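Local coordinates for glutamine amidotransferase domain-containing protein (Streptococcus mutans, PDB 3L7N), which probably acts as a class I glutamine amidotransferase, releasing ammonia from glutamine for transfer to an acceptor substrate not yet established, at residues Leu18-Leu23 and Ser227-Leu232. Residues are numbered along the deposited sequence; the frame is centred on the assembly and turned at random.
Sequences LAWAAL and SFLDRL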
loop_
_atom_site.group_PDB
_atom_site.type_symbol
_atom_site.label_atom_id
_atom_site.label_comp_id
_atom_site.label_asym_id
_atom_site.label_seq_id
_atom_site.Cartn_x
_atom_site.Cartn_y
_atom_site.Cartn_z
ATOM N N LEU A 18 2.092 -10.971 -3.038
ATOM C CA LEU A 18 1.633 -12.339 -3.148
ATOM C C LEU A 18 2.750 -13.205 -3.630
ATOM O O LEU A 18 3.005 -14.264 -3.038
ATOM C CB LEU A 18 0.444 -12.448 -4.082
ATOM C CG LEU A 18 -0.220 -13.836 -4.156
ATOM C CD1 LEU A 18 -0.359 -14.464 -2.765
ATOM C CD2 LEU A 18 -1.621 -13.790 -4.892
ATOM N N ALA A 19 3.463 -12.758 -4.696
ATOM C CA ALA A 19 4.598 -13.538 -5.247
ATOM C C ALA A 19 5.662 -13.836 -4.196
ATOM O O ALA A 19 6.108 -14.993 -4.031
ATOM C CB ALA A 19 5.170 -12.843 -6.323
ATOM N N TRP A 20 6.047 -12.813 -3.463
ATOM C CA TRP A 20 6.920 -12.976 -2.323
ATOM C C TRP A 20 6.401 -14.005 -1.413
ATOM O O TRP A 20 7.114 -14.933 -1.039
ATOM C CB TRP A 20 7.095 -11.636 -1.559
ATOM C CG TRP A 20 7.937 -11.795 -0.330
ATOM C CD1 TRP A 20 9.318 -11.910 -0.273
ATOM C CD2 TRP A 20 7.462 -11.984 1.005
ATOM N NE1 TRP A 20 9.718 -12.139 1.034
ATOM C CE2 TRP A 20 8.605 -12.198 1.838
ATOM C CE3 TRP A 20 6.185 -11.947 1.599
ATOM C CZ2 TRP A 20 8.502 -12.364 3.252
ATOM C CZ3 TRP A 20 6.082 -12.161 3.034
ATOM C CH2 TRP A 20 7.228 -12.361 3.816
ATOM N N ALA A 21 5.146 -13.843 -0.990
ATOM C CA ALA A 21 4.565 -14.810 -0.050
ATOM C C ALA A 21 4.616 -16.241 -0.630
ATOM O O ALA A 21 4.888 -17.186 0.085
ATOM C CB ALA A 21 3.115 -14.406 0.358
ATOM N N ALA A 22 4.411 -16.384 -1.956
ATOM C CA ALA A 22 4.453 -17.717 -2.566
ATOM C C ALA A 22 5.830 -18.259 -2.551
ATOM O O ALA A 22 6.030 -19.385 -2.121
ATOM C CB ALA A 22 3.935 -17.696 -3.898
ATOM N N LEU A 23 6.821 -17.447 -3.013
ATOM C CA LEU A 23 8.284 -17.916 -3.122
ATOM C C LEU A 23 8.851 -18.278 -1.785
ATOM O O LEU A 23 9.491 -19.298 -1.640
ATOM C CB LEU A 23 9.130 -16.858 -3.774
ATOM C CG LEU A 23 8.599 -16.509 -5.157
ATOM C CD1 LEU A 23 9.234 -15.300 -5.723
ATOM C CD2 LEU A 23 8.721 -17.752 -6.139
ATOM N N SER A 227 13.274 -7.384 -0.329
ATOM C CA SER A 227 14.315 -7.203 0.751
ATOM C C SER A 227 13.643 -6.661 2.010
ATOM O O SER A 227 13.941 -7.135 3.127
ATOM C CB SER A 227 15.403 -6.257 0.320
ATOM O OG SER A 227 14.816 -4.989 -0.054
ATOM N N PHE A 228 12.696 -5.708 1.835
ATOM C CA PHE A 228 11.886 -5.227 2.967
ATOM C C PHE A 228 11.073 -6.359 3.684
ATOM O O PHE A 228 11.227 -6.568 4.918
ATOM C CB PHE A 228 10.987 -4.063 2.567
ATOM C CG PHE A 228 9.972 -3.690 3.620
ATOM C CD1 PHE A 228 10.337 -2.851 4.714
ATOM C CD2 PHE A 228 8.641 -4.212 3.563
ATOM C CE1 PHE A 228 9.394 -2.521 5.735
ATOM C CE2 PHE A 228 7.682 -3.894 4.571
ATOM C CZ PHE A 228 8.064 -3.046 5.673
ATOM N N LEU A 229 10.309 -7.154 2.913
ATOM C CA LEU A 229 9.453 -8.196 3.529
ATOM C C LEU A 229 10.288 -9.239 4.204
ATOM O O LEU A 229 9.971 -9.673 5.349
ATOM C CB LEU A 229 8.490 -8.834 2.496
ATOM C CG LEU A 229 7.503 -7.852 1.799
ATOM C CD1 LEU A 229 6.962 -8.422 0.447
ATOM C CD2 LEU A 229 6.392 -7.557 2.737
ATOM N N ASP A 230 11.391 -9.627 3.552
ATOM C CA ASP A 230 12.312 -10.555 4.158
ATOM C C ASP A 230 12.827 -10.076 5.456
ATOM O O ASP A 230 12.870 -10.856 6.479
ATOM C CB ASP A 230 13.428 -10.854 3.245
ATOM C CG ASP A 230 13.071 -11.877 2.248
ATOM O OD1 ASP A 230 12.375 -12.885 2.614
ATOM O OD2 ASP A 230 13.421 -11.686 1.110
ATOM N N ARG A 231 13.198 -8.791 5.497
ATOM C CA ARG A 231 13.771 -8.249 6.727
ATOM C C ARG A 231 12.707 -8.038 7.800
ATOM O O ARG A 231 12.951 -8.322 8.979
ATOM C CB ARG A 231 14.538 -6.991 6.460
ATOM C CG ARG A 231 15.869 -7.195 5.696
ATOM C CD ARG A 231 16.438 -5.839 5.391
ATOM N NE ARG A 231 17.646 -5.860 4.614
ATOM C CZ ARG A 231 18.868 -6.058 5.125
ATOM N NH1 ARG A 231 19.019 -6.367 6.424
ATOM N NH2 ARG A 231 19.942 -5.974 4.321
ATOM N N LEU A 232 11.514 -7.591 7.379
ATOM C CA LEU A 232 10.448 -7.337 8.287
ATOM C C LEU A 232 10.075 -8.610 9.028
ATOM O O LEU A 232 9.673 -8.577 10.191
ATOM C CB LEU A 232 9.261 -6.800 7.551
ATOM C CG LEU A 232 7.919 -6.662 8.272
ATOM C CD1 LEU A 232 7.967 -5.507 9.335
ATOM C CD2 LEU A 232 6.806 -6.378 7.260
#
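Trp20 swings its indole out toward helix 219-233 with CG opposite the backbone N (chi1 177°), while Leu229 answers with the other choice, CG set beside its own backbone N, and the two side chains meet between their helices. The arrangement illustrates how a single tryptophan can join two helices by using its face and its edge for different tasks. Over the face lies Leu229: its CB sits 3.5 Å from the centroid of the six-membered ring of Trp20, close to the ring normal, a CH-pi contact. Leu229 CD1 extends the cover to the CG-CD2 bond, 3.6 Å from Trp20 CG. At the edge, the indole N-H is given to the next residue of the same helix, with Trp20 NE1 3.2 Å from Asp230 OD1 and a fairly straight N-H...O angle of 159°. The oxygen lies almost in the ring plane; the carboxylate plane is turned 66° from the indole, and the donor meets OD1 from above that plane. Face and edge together limit how the buried ring can rotate. Asp230 has a stronger partner in Arg24, just past the end of helix 15-23, whose salt bridge to OD2 adds a second polar link to helix 219-233. The contact thus packs C-terminal helix 219-233 against helix 15-23, which rests on the parallel part of the central sheet of the class I glutamine amidotransferase fold: Trp20 and Ala21 touch Ile3 of strand 2-7, and Leu18 reaches Val28 and Met30 of strand 27-32, at one edge of the sheet.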